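PDB 5KEC: flagellar brake protein YcgR from Klebsiella pneumoniae, which binds the second messenger c-di-GMP through a PilZ domain and, as MrkH, probably activates transcription of type 3 fimbriae genes in biofilm formation. Local coordinates for residues B[186-190]-B[201-206]; B[115-119]-B[139-143]; B[129-133]-B[155-159]; B[172-178]-B[219-223]. All coordinates share one frame; numbering follows the deposited sequence.

Contact 1: residues B[186-190]-B[201-206]; sequences NVIVI and SYYQIS
The antiparallel hairpin of strands 177-193 and 199-210 brings Asn186-Ile190 against Ser201-Ser206, and within these segments Asn186, Gln204 and Ser206 contact c-di-GMP in the ligand-bound protein. Ile188 and Gln204 form a hydrogen-bonded pair: Gln204 N reaches Ile188 O at 2.8 Å, and Ile188 N answers to Gln204 O at 3.0 Å. Ile190 and Tyr202 are joined in the same way, whereas at the Asn186 end the bond from Ser206 N to Asn186 O is short (2.7 Å) and its return bond, Asn186 N to Ser206 O, is weak at 3.3 Å. Between these bonds, CA-H...O contacts such as Val187 CA to Gln204 O add to the ladder. This hairpin belongs to the curled antiparallel sheet of the PilZ domain, a beta barrel, with strand 146-151 pairing on the far side of 199-210.

On one face of the hairpin, Val189 lies alongside Tyr203. Its CG1 sits over the ring face, 4.1 Å from the Tyr203 centroid in a CH-pi contact, while CG2 comes within 3.5 Å of Tyr203 CE1. Val187 CG2 packs beside Ile205 CG1 at 3.8 Å. On the other face Gln204 runs out extended from a CG anti to its backbone N (chi1 175°), and the tips of two isoleucines approach its amide from the same side: NE2 is 3.8 Å from Ile188 CD1, and OE1 is nearest Ile190 CD1. Arg116 touches both Gln204 and Ser206 on this face, and the Tyr202 ring makes a cation-pi contact with Lys152.

Contact 2: residues B[115-119]-B[139-143]; sequences FRLRH and IKDIS
Arg116 and Asp141 make the salt bridge of this contact, with Arg116 NE 2.7 Å from Asp141 OD1. The carboxylate oxygen lies in the guanidinium plane, yet the N-H meets it from above the carboxylate, the two planes being turned 58° apart; one N-H thus grips the acid, without the flat two-toothed pairing of a coplanar bridge. A bend at chi3 (-49°) turns the guanidinium of Arg116 back beside Asp141. Asp141 OD1 also takes a weak bond from Ala148 N, a second partner that would help fix the carboxylate. Asp141 and Ser143 contact c-di-GMP in the ligand-bound protein, which places the bridge, formed here without ligand, beside or within that site.

Backbone bonding is brief. Leu117 and Ile142 form an antiparallel hydrogen-bonded pair, Leu117 N to Ile142 O at 3.0 Å and Ile142 N to Leu117 O at 3.1 Å.

Among the van der Waals contacts, Arg116 CG lies 3.8 Å from Ser143 OG, whose hydroxyl is bonded to the backbone N of Gly145 and Gly146. The imidazole of His119 rests against the strand backbone, with CD2 3.4 Å from Lys140 O.

Helix 214-234 packs against Leu117, His119 and Ile142 through Leu227, while strand 146-151 meets Arg116 through Ala148, and Phe209 of strand 199-210 lies against Ile142.

Contact 3: residues B[129-133]-B[155-159]; sequences HKNGE and NLKFL
A type I beta turn from His129 to Gly132, in the connection between strands 124-128 and 134-142 of the PilZ-domain sheet, packs on the 3-10 segment around Leu156-Phe158 in the loop before strand 164-171. An Asx turn tightens the first loop: Asn131 OD1 accepts from Glu133 N at 3.0 Å.

The aromatic pair of His129 and Phe158 dominates the join. Their planes are close to parallel, 11° apart, but strongly displaced, little of one ring lying above the other, with centroids 4.7 Å apart. Instead, each ring lies largely over the other's CB. His129 CB sits over the Phe158 face, 3.8 Å from its centroid in a CH-pi contact, and Phe158 CB lies over the imidazole, 3.4 Å from His129 ND1. Phe158 is thereby sandwiched, since Lys157 CG covers its opposite face. The amide of Asn131 comes to the outer edge of the same ring, while Lys130 CB approaches CE2 obliquely. The imidazole also meets the ring of Tyr135 at about 45°.

Asn155 carries the polar side. Its CB lies close to His129 NE2, and its amide plane stands nearly perpendicular to that ring. A CG anti to the backbone N (chi1 -160°) sends the amide toward the turn, where ND2 gives Glu133 OE2 a weak, bent bond of 2.8 Å. One water accepts from both Asn155 ND2 and Asn131 ND2. A second water lies at the imidazole edge, 3.1 Å from His129 NE2, and accepts from Asn155 N.

Contact 4: residues B[172-178]-B[219-223]; sequences LAEYGEI and RIEKI
Leu172 begins the contact by pressing its CD1 onto Ile223 CD1 at 3.4 Å, tighter than usual for two methyl groups, and it also touches Ile220 CD1. Three residues on, Tyr175 lays one ring face against the helix: Ile223 CG1 stands 3.7 Å from the ring centroid in a CH-pi contact, placed toward the CG-CD1 side. The phenol hydroxyl is held further along the helix by Asp226.

These residues form the turn that links strand 164-171 to strand 177-193, and C-terminal helix 214-234 packs across it. Arg219 ties that helix to the turn's backbone; a bend at chi3 (71°) in its otherwise extended chain brings the guanidinium to the carbonyls. Its NH2 donates to Tyr175 O at 2.8 Å, in the plane of both the carbonyl and the guanidinium, and a water bridges the same oxygen to Arg219 NE. Past Gly176, Glu177 O receives two weak bonds from the same arginine, one from NH1 at 3.0 Å and one from NH2. The guanidinium is thus pinned along its edge, and Ile178 CG1 covers one of its faces, 3.5 Å from NH1. Beyond it, Ile178 CD1 reaches Ile220 CD1 at 3.8 Å.

Contacts 1 and 2 lie at the surface and hold c-di-GMP-binding residues; Arg116 of contact 2 joins them by packing against Gln204 and Ser206 of contact 1. Contacts 3 and 4 are partly buried and hold none of the residues known to bind c-di-GMP. Contact 1 is a regular backbone ladder, contact 2 a short, weakly bonded strand pairing with a salt bridge, contact 3 a side-chain and water junction between loops, and contact 4 an apolar cluster edged by an arginine on carbonyls. Contacts 1 and 4 share strand 177-193 but do not touch. Ile139 and Ile142 of contact 2 reach Leu172 and Ile220 of contact 4, while Leu159 of contact 3 packs on Val187 and Ile205.

Contact 1: residues B[186-190]-B[201-206]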
loop_
_atom_site.group_PDB
_atom_site.type_symbol
_atom_site.label_atom_id
_atom_site.label_comp_id
_atom_site.label_asym_id
_atom_site.label_seq_id
_atom_site.Cartn_x
_atom_site.Cartn_y
_atom_site.Cartn_z
ATOM N N ASN B 186 -4.915 -10.080 -4.794
ATOM C CA ASN B 186 -5.641 -11.086 -4.032
ATOM C C ASN B 186 -7.044 -11.323 -4.575
ATOM O O ASN B 186 -7.764 -10.381 -4.887
ATOM C CB ASN B 186 -5.716 -10.667 -2.562
ATOM C CG ASN B 186 -5.555 -11.835 -1.615
ATOM O OD1 ASN B 186 -4.436 -12.268 -1.330
ATOM N ND2 ASN B 186 -6.671 -12.346 -1.111
ATOM N N VAL B 187 -7.428 -12.588 -4.691
ATOM C CA VAL B 187 -8.781 -12.916 -5.104
ATOM C C VAL B 187 -9.445 -13.801 -4.052
ATOM O O VAL B 187 -8.900 -14.844 -3.676
ATOM C CB VAL B 187 -8.803 -13.634 -6.473
ATOM C CG1 VAL B 187 -10.238 -13.904 -6.909
ATOM C CG2 VAL B 187 -8.065 -12.808 -7.531
ATOM N N ILE B 188 -10.607 -13.373 -3.568
ATOM C CA ILE B 188 -11.418 -14.198 -2.677
ATOM C C ILE B 188 -12.841 -14.335 -3.198
ATOM O O ILE B 188 -13.297 -13.529 -4.013
ATOM C CB ILE B 188 -11.464 -13.652 -1.230
ATOM C CG1 ILE B 188 -12.209 -12.316 -1.164
ATOM C CG2 ILE B 188 -10.065 -13.536 -0.645
ATOM C CD1 ILE B 188 -12.259 -11.706 0.239
ATOM N N VAL B 189 -13.535 -15.363 -2.721
ATOM C CA VAL B 189 -14.925 -15.589 -3.082
ATOM C C VAL B 189 -15.789 -15.393 -1.853
ATOM O O VAL B 189 -15.662 -16.132 -0.873
ATOM C CB VAL B 189 -15.163 -17.026 -3.581
ATOM C CG1 VAL B 189 -16.487 -17.107 -4.341
ATOM C CG2 VAL B 189 -14.007 -17.488 -4.447
ATOM N N ILE B 190 -16.672 -14.403 -1.910
ATOM C CA ILE B 190 -17.579 -14.115 -0.814
ATOM C C ILE B 190 -18.955 -14.679 -1.133
ATOM O O ILE B 190 -19.540 -14.360 -2.165
ATOM C CB ILE B 190 -17.680 -12.601 -0.577
ATOM C CG1 ILE B 190 -16.318 -12.047 -0.154
ATOM C CG2 ILE B 190 -18.738 -12.292 0.466
ATOM C CD1 ILE B 190 -16.270 -10.535 -0.037
ATOM N N SER B 201 -22.500 -16.068 -4.827
ATOM C CA SER B 201 -21.061 -15.914 -4.659
ATOM C C SER B 201 -20.511 -14.756 -5.496
ATOM O O SER B 201 -20.794 -14.641 -6.688
ATOM C CB SER B 201 -20.326 -17.213 -4.997
ATOM O OG SER B 201 -20.729 -18.261 -4.135
ATOM N N TYR B 202 -19.723 -13.907 -4.851
ATOM C CA TYR B 202 -19.119 -12.759 -5.507
ATOM C C TYR B 202 -17.614 -12.880 -5.413
ATOM O O TYR B 202 -17.079 -13.229 -4.361
ATOM C CB TYR B 202 -19.582 -11.464 -4.843
ATOM C CG TYR B 202 -21.082 -11.334 -4.790
ATOM C CD1 TYR B 202 -21.776 -10.671 -5.793
ATOM C CD2 TYR B 202 -21.812 -11.893 -3.746
ATOM C CE1 TYR B 202 -23.152 -10.559 -5.755
ATOM C CE2 TYR B 202 -23.185 -11.784 -3.696
ATOM C CZ TYR B 202 -23.852 -11.115 -4.703
ATOM O OH TYR B 202 -25.223 -11.004 -4.659
ATOM N N TYR B 203 -16.928 -12.596 -6.513
ATOM C CA TYR B 203 -15.477 -12.621 -6.504
ATOM C C TYR B 203 -14.928 -11.220 -6.270
ATOM O O TYR B 203 -15.289 -10.273 -6.975
ATOM C CB TYR B 203 -14.939 -13.202 -7.813
ATOM C CG TYR B 203 -15.297 -14.650 -8.013
ATOM C CD1 TYR B 203 -14.399 -15.654 -7.686
ATOM C CD2 TYR B 203 -16.540 -15.018 -8.511
ATOM C CE1 TYR B 203 -14.725 -16.986 -7.857
ATOM C CE2 TYR B 203 -16.872 -16.349 -8.688
ATOM C CZ TYR B 203 -15.960 -17.326 -8.357
ATOM O OH TYR B 203 -16.283 -18.654 -8.528
ATOM N N GLN B 204 -14.072 -11.093 -5.263
ATOM C CA GLN B 204 -13.441 -9.823 -4.955
ATOM C C GLN B 204 -11.969 -9.879 -5.332
ATOM O O GLN B 204 -11.210 -10.684 -4.795
ATOM C CB GLN B 204 -13.596 -9.478 -3.474
ATOM C CG GLN B 204 -12.860 -8.210 -3.062
ATOM C CD GLN B 204 -13.118 -7.821 -1.623
ATOM O OE1 GLN B 204 -14.175 -7.290 -1.297
ATOM N NE2 GLN B 204 -12.147 -8.086 -0.750
ATOM N N ILE B 205 -11.580 -9.034 -6.283
ATOM C CA ILE B 205 -10.195 -8.958 -6.712
ATOM C C ILE B 205 -9.582 -7.672 -6.194
ATOM O O ILE B 205 -10.021 -6.577 -6.547
ATOM C CB ILE B 205 -10.067 -9.028 -8.245
ATOM C CG1 ILE B 205 -10.673 -10.334 -8.766
ATOM C CG2 ILE B 205 -8.611 -8.923 -8.658
ATOM C CD1 ILE B 205 -12.068 -10.186 -9.316
ATOM N N SER B 206 -8.584 -7.813 -5.326
ATOM C CA SER B 206 -7.917 -6.662 -4.742
ATOM C C SER B 206 -6.758 -6.289 -5.631
ATOM O O SER B 206 -5.949 -7.141 -6.001
ATOM C CB SER B 206 -7.431 -6.966 -3.322
ATOM O OG SER B 206 -8.535 -7.153 -2.455
#

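Contact 2: residues B[115-119]-B[139-143]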
loop_
_atom_site.group_PDB
_atom_site.type_symbol
_atom_site.label_atom_id
_atom_site.label_comp_id
_atom_site.label_asym_id
_atom_site.label_seq_id
_atom_site.Cartn_x
_atom_site.Cartn_y
_atom_site.Cartn_z
ATOM N N PHE B 115 -5.995 -0.553 4.286
ATOM C CA PHE B 115 -7.424 -0.272 4.391
ATOM C C PHE B 115 -7.965 0.461 3.165
ATOM O O PHE B 115 -7.291 1.325 2.598
ATOM C CB PHE B 115 -7.727 0.533 5.657
ATOM C CG PHE B 115 -7.731 -0.293 6.916
ATOM C CD1 PHE B 115 -8.915 -0.824 7.410
ATOM C CD2 PHE B 115 -6.552 -0.545 7.601
ATOM C CE1 PHE B 115 -8.922 -1.582 8.569
ATOM C CE2 PHE B 115 -6.556 -1.303 8.762
ATOM C CZ PHE B 115 -7.744 -1.821 9.243
ATOM N N ARG B 116 -9.187 0.110 2.769
ATOM C CA ARG B 116 -9.843 0.745 1.629
ATOM C C ARG B 116 -11.253 1.191 2.004
ATOM O O ARG B 116 -11.906 0.574 2.843
ATOM C CB ARG B 116 -9.861 -0.196 0.415
ATOM C CG ARG B 116 -8.468 -0.531 -0.125
ATOM C CD ARG B 116 -8.513 -1.480 -1.323
ATOM N NE ARG B 116 -9.364 -2.642 -1.071
ATOM C CZ ARG B 116 -8.978 -3.730 -0.410
ATOM N NH1 ARG B 116 -7.746 -3.813 0.074
ATOM N NH2 ARG B 116 -9.827 -4.735 -0.228
ATOM N N LEU B 117 -11.718 2.265 1.375
ATOM C CA LEU B 117 -12.988 2.883 1.741
ATOM C C LEU B 117 -14.187 2.357 0.947
ATOM O O LEU B 117 -14.192 2.379 -0.283
ATOM C CB LEU B 117 -12.881 4.401 1.591
ATOM C CG LEU B 117 -14.098 5.248 1.959
ATOM C CD1 LEU B 117 -14.547 4.961 3.386
ATOM C CD2 LEU B 117 -13.764 6.722 1.784
ATOM N N ARG B 118 -15.206 1.892 1.665
ATOM C CA ARG B 118 -16.460 1.457 1.057
ATOM C C ARG B 118 -17.275 2.686 0.666
ATOM O O ARG B 118 -17.129 3.742 1.276
ATOM C CB ARG B 118 -17.239 0.584 2.044
ATOM C CG ARG B 118 -18.511 -0.035 1.486
ATOM C CD ARG B 118 -19.114 -1.035 2.469
ATOM N NE ARG B 118 -19.347 -0.446 3.786
ATOM C CZ ARG B 118 -20.501 0.093 4.173
ATOM N NH1 ARG B 118 -21.536 0.118 3.344
ATOM N NH2 ARG B 118 -20.619 0.606 5.390
ATOM N N HIS B 119 -18.127 2.562 -0.350
ATOM C CA HIS B 119 -18.862 3.726 -0.847
ATOM C C HIS B 119 -20.190 3.364 -1.510
ATOM O O HIS B 119 -20.531 2.192 -1.647
ATOM C CB HIS B 119 -17.987 4.535 -1.810
ATOM C CG HIS B 119 -17.536 3.759 -3.009
ATOM N ND1 HIS B 119 -18.298 3.654 -4.153
ATOM C CD2 HIS B 119 -16.411 3.043 -3.237
ATOM C CE1 HIS B 119 -17.655 2.912 -5.038
ATOM N NE2 HIS B 119 -16.508 2.527 -4.508
ATOM N N ILE B 139 -16.397 -1.447 -8.756
ATOM C CA ILE B 139 -15.378 -0.953 -7.836
ATOM C C ILE B 139 -16.024 -0.821 -6.458
ATOM O O ILE B 139 -16.781 0.119 -6.208
ATOM C CB ILE B 139 -14.813 0.397 -8.298
ATOM C CG1 ILE B 139 -14.141 0.237 -9.660
ATOM C CG2 ILE B 139 -13.819 0.957 -7.268
ATOM C CD1 ILE B 139 -13.508 1.506 -10.177
ATOM N N LYS B 140 -15.743 -1.776 -5.574
ATOM C CA LYS B 140 -16.460 -1.855 -4.302
ATOM C C LYS B 140 -15.872 -0.919 -3.260
ATOM O O LYS B 140 -16.601 -0.253 -2.523
ATOM C CB LYS B 140 -16.477 -3.293 -3.771
ATOM C CG LYS B 140 -17.204 -4.274 -4.665
ATOM C CD LYS B 140 -18.619 -3.810 -4.964
ATOM C CE LYS B 140 -19.509 -3.864 -3.728
ATOM N NZ LYS B 140 -20.909 -3.454 -4.044
ATOM N N ASP B 141 -14.550 -0.883 -3.179
ATOM C CA ASP B 141 -13.892 0.077 -2.307
ATOM C C ASP B 141 -12.632 0.600 -2.968
ATOM O O ASP B 141 -12.205 0.094 -4.007
ATOM C CB ASP B 141 -13.596 -0.519 -0.927
ATOM C CG ASP B 141 -12.694 -1.726 -0.993
ATOM O OD1 ASP B 141 -11.807 -1.758 -1.872
ATOM O OD2 ASP B 141 -12.872 -2.641 -0.159
ATOM N N ILE B 142 -12.039 1.619 -2.367
ATOM C CA ILE B 142 -10.943 2.315 -3.013
ATOM C C ILE B 142 -10.096 3.076 -1.997
ATOM O O ILE B 142 -10.614 3.643 -1.032
ATOM C CB ILE B 142 -11.487 3.278 -4.101
ATOM C CG1 ILE B 142 -10.359 3.841 -4.961
ATOM C CG2 ILE B 142 -12.311 4.395 -3.475
ATOM C CD1 ILE B 142 -10.855 4.723 -6.084
ATOM N N SER B 143 -8.786 3.045 -2.202
ATOM C CA SER B 143 -7.866 3.880 -1.446
ATOM C C SER B 143 -7.064 4.642 -2.485
ATOM O O SER B 143 -7.432 4.648 -3.659
ATOM C CB SER B 143 -6.952 3.032 -0.563
ATOM O OG SER B 143 -6.107 2.207 -1.342
#

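Contact 3: residues B[129-133]-B[155-159]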
loop_
_atom_site.group_PDB
_atom_site.type_symbol
_atom_site.label_atom_id
_atom_site.label_comp_id
_atom_site.label_asym_id
_atom_site.label_seq_id
_atom_site.Cartn_x
_atom_site.Cartn_y
_atom_site.Cartn_z
ATOM N N HIS B 129 -9.187 -8.268 -21.480
ATOM C CA HIS B 129 -8.081 -9.131 -21.096
ATOM C C HIS B 129 -7.120 -9.271 -22.275
ATOM O O HIS B 129 -7.361 -8.722 -23.355
ATOM C CB HIS B 129 -8.598 -10.494 -20.630
ATOM C CG HIS B 129 -9.282 -10.457 -19.292
ATOM N ND1 HIS B 129 -8.660 -9.998 -18.154
ATOM C CD2 HIS B 129 -10.531 -10.820 -18.918
ATOM C CE1 HIS B 129 -9.496 -10.077 -17.132
ATOM N NE2 HIS B 129 -10.639 -10.573 -17.569
ATOM N N LYS B 130 -6.027 -9.991 -22.058
ATOM C CA LYS B 130 -4.988 -10.146 -23.066
ATOM C C LYS B 130 -5.518 -10.767 -24.356
ATOM O O LYS B 130 -5.014 -10.474 -25.441
ATOM C CB LYS B 130 -3.836 -10.993 -22.517
ATOM C CG LYS B 130 -3.198 -10.444 -21.249
ATOM C CD LYS B 130 -1.962 -11.253 -20.868
ATOM C CE LYS B 130 -1.130 -10.539 -19.809
ATOM N NZ LYS B 130 0.200 -11.187 -19.597
ATOM N N ASN B 131 -6.525 -11.627 -24.237
ATOM C CA ASN B 131 -7.093 -12.295 -25.402
ATOM C C ASN B 131 -8.222 -11.497 -26.053
ATOM O O ASN B 131 -8.933 -12.009 -26.919
ATOM C CB ASN B 131 -7.613 -13.677 -25.018
ATOM C CG ASN B 131 -8.750 -13.604 -24.023
ATOM O OD1 ASN B 131 -9.145 -12.514 -23.602
ATOM N ND2 ASN B 131 -9.291 -14.759 -23.645
ATOM N N GLY B 132 -8.403 -10.254 -25.623
ATOM C CA GLY B 132 -9.403 -9.393 -26.228
ATOM C C GLY B 132 -10.786 -9.496 -25.610
ATOM O O GLY B 132 -11.697 -8.755 -25.983
ATOM N N GLU B 133 -10.950 -10.411 -24.660
ATOM C CA GLU B 133 -12.242 -10.574 -23.998
ATOM C C GLU B 133 -12.551 -9.382 -23.094
ATOM O O GLU B 133 -11.694 -8.936 -22.338
ATOM C CB GLU B 133 -12.273 -11.869 -23.191
ATOM C CG GLU B 133 -13.566 -12.086 -22.433
ATOM C CD GLU B 133 -13.680 -13.492 -21.888
ATOM O OE1 GLU B 133 -13.648 -14.445 -22.694
ATOM O OE2 GLU B 133 -13.794 -13.647 -20.654
ATOM N N ASN B 155 -12.810 -13.955 -15.119
ATOM C CA ASN B 155 -11.969 -14.779 -15.971
ATOM C C ASN B 155 -10.706 -15.085 -15.175
ATOM O O ASN B 155 -9.708 -14.364 -15.262
ATOM C CB ASN B 155 -11.623 -14.037 -17.260
ATOM C CG ASN B 155 -11.181 -14.972 -18.373
ATOM O OD1 ASN B 155 -10.671 -16.066 -18.116
ATOM N ND2 ASN B 155 -11.382 -14.549 -19.616
ATOM N N LEU B 156 -10.757 -16.154 -14.386
ATOM C CA LEU B 156 -9.748 -16.381 -13.358
ATOM C C LEU B 156 -8.306 -16.480 -13.850
ATOM O O LEU B 156 -7.378 -16.074 -13.147
ATOM C CB LEU B 156 -10.118 -17.599 -12.507
ATOM C CG LEU B 156 -11.302 -17.354 -11.573
ATOM C CD1 LEU B 156 -11.694 -18.633 -10.840
ATOM C CD2 LEU B 156 -10.968 -16.250 -10.587
ATOM N N LYS B 157 -8.107 -17.013 -15.050
ATOM C CA LYS B 157 -6.751 -17.213 -15.535
ATOM C C LYS B 157 -6.010 -15.894 -15.773
ATOM O O LYS B 157 -4.787 -15.872 -15.867
ATOM C CB LYS B 157 -6.742 -18.078 -16.793
ATOM C CG LYS B 157 -7.359 -17.434 -18.012
ATOM C CD LYS B 157 -7.321 -18.401 -19.178
ATOM C CE LYS B 157 -7.876 -17.776 -20.444
ATOM N NZ LYS B 157 -7.720 -18.702 -21.604
ATOM N N PHE B 158 -6.748 -14.791 -15.854
ATOM C CA PHE B 158 -6.122 -13.483 -16.041
ATOM C C PHE B 158 -5.991 -12.724 -14.732
ATOM O O PHE B 158 -5.570 -11.565 -14.711
ATOM C CB PHE B 158 -6.907 -12.653 -17.047
ATOM C CG PHE B 158 -6.862 -13.205 -18.435
ATOM C CD1 PHE B 158 -7.979 -13.791 -19.000
ATOM C CD2 PHE B 158 -5.688 -13.161 -19.166
ATOM C CE1 PHE B 158 -7.929 -14.310 -20.282
ATOM C CE2 PHE B 158 -5.637 -13.680 -20.442
ATOM C CZ PHE B 158 -6.758 -14.254 -21.000
ATOM N N LEU B 159 -6.354 -13.393 -13.642
ATOM C CA LEU B 159 -6.418 -12.758 -12.338
ATOM C C LEU B 159 -5.536 -13.460 -11.315
ATOM O O LEU B 159 -5.836 -13.460 -10.122
ATOM C CB LEU B 159 -7.866 -12.736 -11.847
ATOM C CG LEU B 159 -8.861 -12.089 -12.808
ATOM C CD1 LEU B 159 -10.284 -12.207 -12.287
ATOM C CD2 LEU B 159 -8.493 -10.632 -13.043
HETATM O O HOH W 1 -12.752 -10.853 -15.371
HETATM O O HOH W 2 -11.471 -15.540 -22.260
#

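Contact 4: residues B[172-178]-B[219-223]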
loop_
_atom_site.group_PDB
_atom_site.type_symbol
_atom_site.label_atom_id
_atom_site.label_comp_id
_atom_site.label_asym_id
_atom_site.label_seq_id
_atom_site.Cartn_x
_atom_site.Cartn_y
_atom_site.Cartn_z
ATOM N N LEU B 172 -15.665 6.481 -13.170
ATOM C CA LEU B 172 -15.941 7.067 -11.860
ATOM C C LEU B 172 -17.063 8.101 -11.889
ATOM O O LEU B 172 -16.989 9.135 -11.227
ATOM C CB LEU B 172 -14.663 7.662 -11.263
ATOM C CG LEU B 172 -13.483 6.681 -11.189
ATOM C CD1 LEU B 172 -12.155 7.399 -10.943
ATOM C CD2 LEU B 172 -13.738 5.614 -10.123
ATOM N N ALA B 173 -18.109 7.805 -12.650
ATOM C CA ALA B 173 -19.297 8.653 -12.686
ATOM C C ALA B 173 -18.929 10.125 -12.845
ATOM O O ALA B 173 -18.282 10.515 -13.828
ATOM C CB ALA B 173 -20.140 8.443 -11.424
ATOM N N GLU B 174 -19.328 10.938 -11.870
ATOM C CA GLU B 174 -19.164 12.390 -11.965
ATOM C C GLU B 174 -17.707 12.821 -12.119
ATOM O O GLU B 174 -17.433 13.940 -12.550
ATOM C CB GLU B 174 -19.768 13.091 -10.741
ATOM C CG GLU B 174 -20.922 12.353 -10.084
ATOM C CD GLU B 174 -20.529 11.726 -8.758
ATOM O OE1 GLU B 174 -20.560 12.433 -7.725
ATOM O OE2 GLU B 174 -20.190 10.523 -8.747
ATOM N N TYR B 175 -16.775 11.944 -11.756
ATOM C CA TYR B 175 -15.359 12.305 -11.761
ATOM C C TYR B 175 -14.675 11.996 -13.079
ATOM O O TYR B 175 -13.494 12.293 -13.249
ATOM C CB TYR B 175 -14.622 11.624 -10.611
ATOM C CG TYR B 175 -15.170 12.000 -9.253
ATOM C CD1 TYR B 175 -14.665 13.092 -8.562
ATOM C CD2 TYR B 175 -16.198 11.264 -8.664
ATOM C CE1 TYR B 175 -15.162 13.444 -7.318
ATOM C CE2 TYR B 175 -16.707 11.612 -7.419
ATOM C CZ TYR B 175 -16.180 12.701 -6.752
ATOM O OH TYR B 175 -16.669 13.054 -5.516
ATOM N N GLY B 176 -15.419 11.409 -14.012
ATOM C CA GLY B 176 -14.876 11.088 -15.320
ATOM C C GLY B 176 -14.272 9.696 -15.382
ATOM O O GLY B 176 -14.681 8.784 -14.658
ATOM N N GLU B 177 -13.289 9.535 -16.256
ATOM C CA GLU B 177 -12.652 8.244 -16.447
ATOM C C GLU B 177 -11.154 8.353 -16.266
ATOM O O GLU B 177 -10.555 9.403 -16.509
ATOM C CB GLU B 177 -13.004 7.665 -17.824
ATOM C CG GLU B 177 -14.484 7.383 -17.976
ATOM C CD GLU B 177 -14.822 6.609 -19.229
ATOM O OE1 GLU B 177 -14.158 6.819 -20.264
ATOM O OE2 GLU B 177 -15.762 5.788 -19.175
ATOM N N ILE B 178 -10.554 7.260 -15.818
ATOM C CA ILE B 178 -9.118 7.201 -15.624
ATOM C C ILE B 178 -8.591 5.867 -16.126
ATOM O O ILE B 178 -8.942 4.812 -15.595
ATOM C CB ILE B 178 -8.739 7.351 -14.141
ATOM C CG1 ILE B 178 -9.287 8.659 -13.573
ATOM C CG2 ILE B 178 -7.216 7.286 -13.970
ATOM C CD1 ILE B 178 -8.945 8.880 -12.115
ATOM N N ARG B 219 -6.344 12.931 -9.004
ATOM C CA ARG B 219 -7.773 12.771 -9.225
ATOM C C ARG B 219 -8.336 11.726 -8.269
ATOM O O ARG B 219 -9.403 11.921 -7.684
ATOM C CB ARG B 219 -8.068 12.407 -10.678
ATOM C CG ARG B 219 -7.878 13.570 -11.641
ATOM C CD ARG B 219 -8.045 13.118 -13.081
ATOM N NE ARG B 219 -9.434 12.807 -13.400
ATOM C CZ ARG B 219 -9.820 12.136 -14.481
ATOM N NH1 ARG B 219 -8.916 11.686 -15.344
ATOM N NH2 ARG B 219 -11.110 11.899 -14.688
ATOM N N ILE B 220 -7.615 10.621 -8.103
ATOM C CA ILE B 220 -8.045 9.583 -7.170
ATOM C C ILE B 220 -8.103 10.118 -5.739
ATOM O O ILE B 220 -9.029 9.815 -4.986
ATOM C CB ILE B 220 -7.111 8.350 -7.214
ATOM C CG1 ILE B 220 -7.253 7.615 -8.546
ATOM C CG2 ILE B 220 -7.423 7.405 -6.073
ATOM C CD1 ILE B 220 -8.628 7.061 -8.783
ATOM N N GLU B 221 -7.106 10.919 -5.374
ATOM C CA GLU B 221 -7.008 11.452 -4.019
ATOM C C GLU B 221 -8.131 12.438 -3.714
ATOM O O GLU B 221 -8.611 12.514 -2.585
ATOM C CB GLU B 221 -5.627 12.079 -3.793
ATOM C CG GLU B 221 -4.525 11.028 -3.634
ATOM C CD GLU B 221 -3.115 11.598 -3.726
ATOM O OE1 GLU B 221 -2.909 12.597 -4.451
ATOM O OE2 GLU B 221 -2.206 11.034 -3.076
ATOM N N LYS B 222 -8.567 13.177 -4.728
ATOM C CA LYS B 222 -9.681 14.102 -4.555
ATOM C C LYS B 222 -10.992 13.360 -4.353
ATOM O O LYS B 222 -11.818 13.752 -3.529
ATOM C CB LYS B 222 -9.788 15.051 -5.743
ATOM C CG LYS B 222 -8.660 16.062 -5.800
ATOM C CD LYS B 222 -8.884 17.095 -6.894
ATOM C CE LYS B 222 -8.935 16.457 -8.273
ATOM N NZ LYS B 222 -9.065 17.481 -9.350
ATOM N N ILE B 223 -11.184 12.283 -5.105
ATOM C CA ILE B 223 -12.348 11.434 -4.914
ATOM C C ILE B 223 -12.353 10.856 -3.500
ATOM O O ILE B 223 -13.395 10.794 -2.844
ATOM C CB ILE B 223 -12.361 10.271 -5.921
ATOM C CG1 ILE B 223 -12.431 10.796 -7.355
ATOM C CG2 ILE B 223 -13.521 9.320 -5.626
ATOM C CD1 ILE B 223 -12.297 9.711 -8.396
HETATM O O HOH W 3 -11.594 13.783 -11.724
#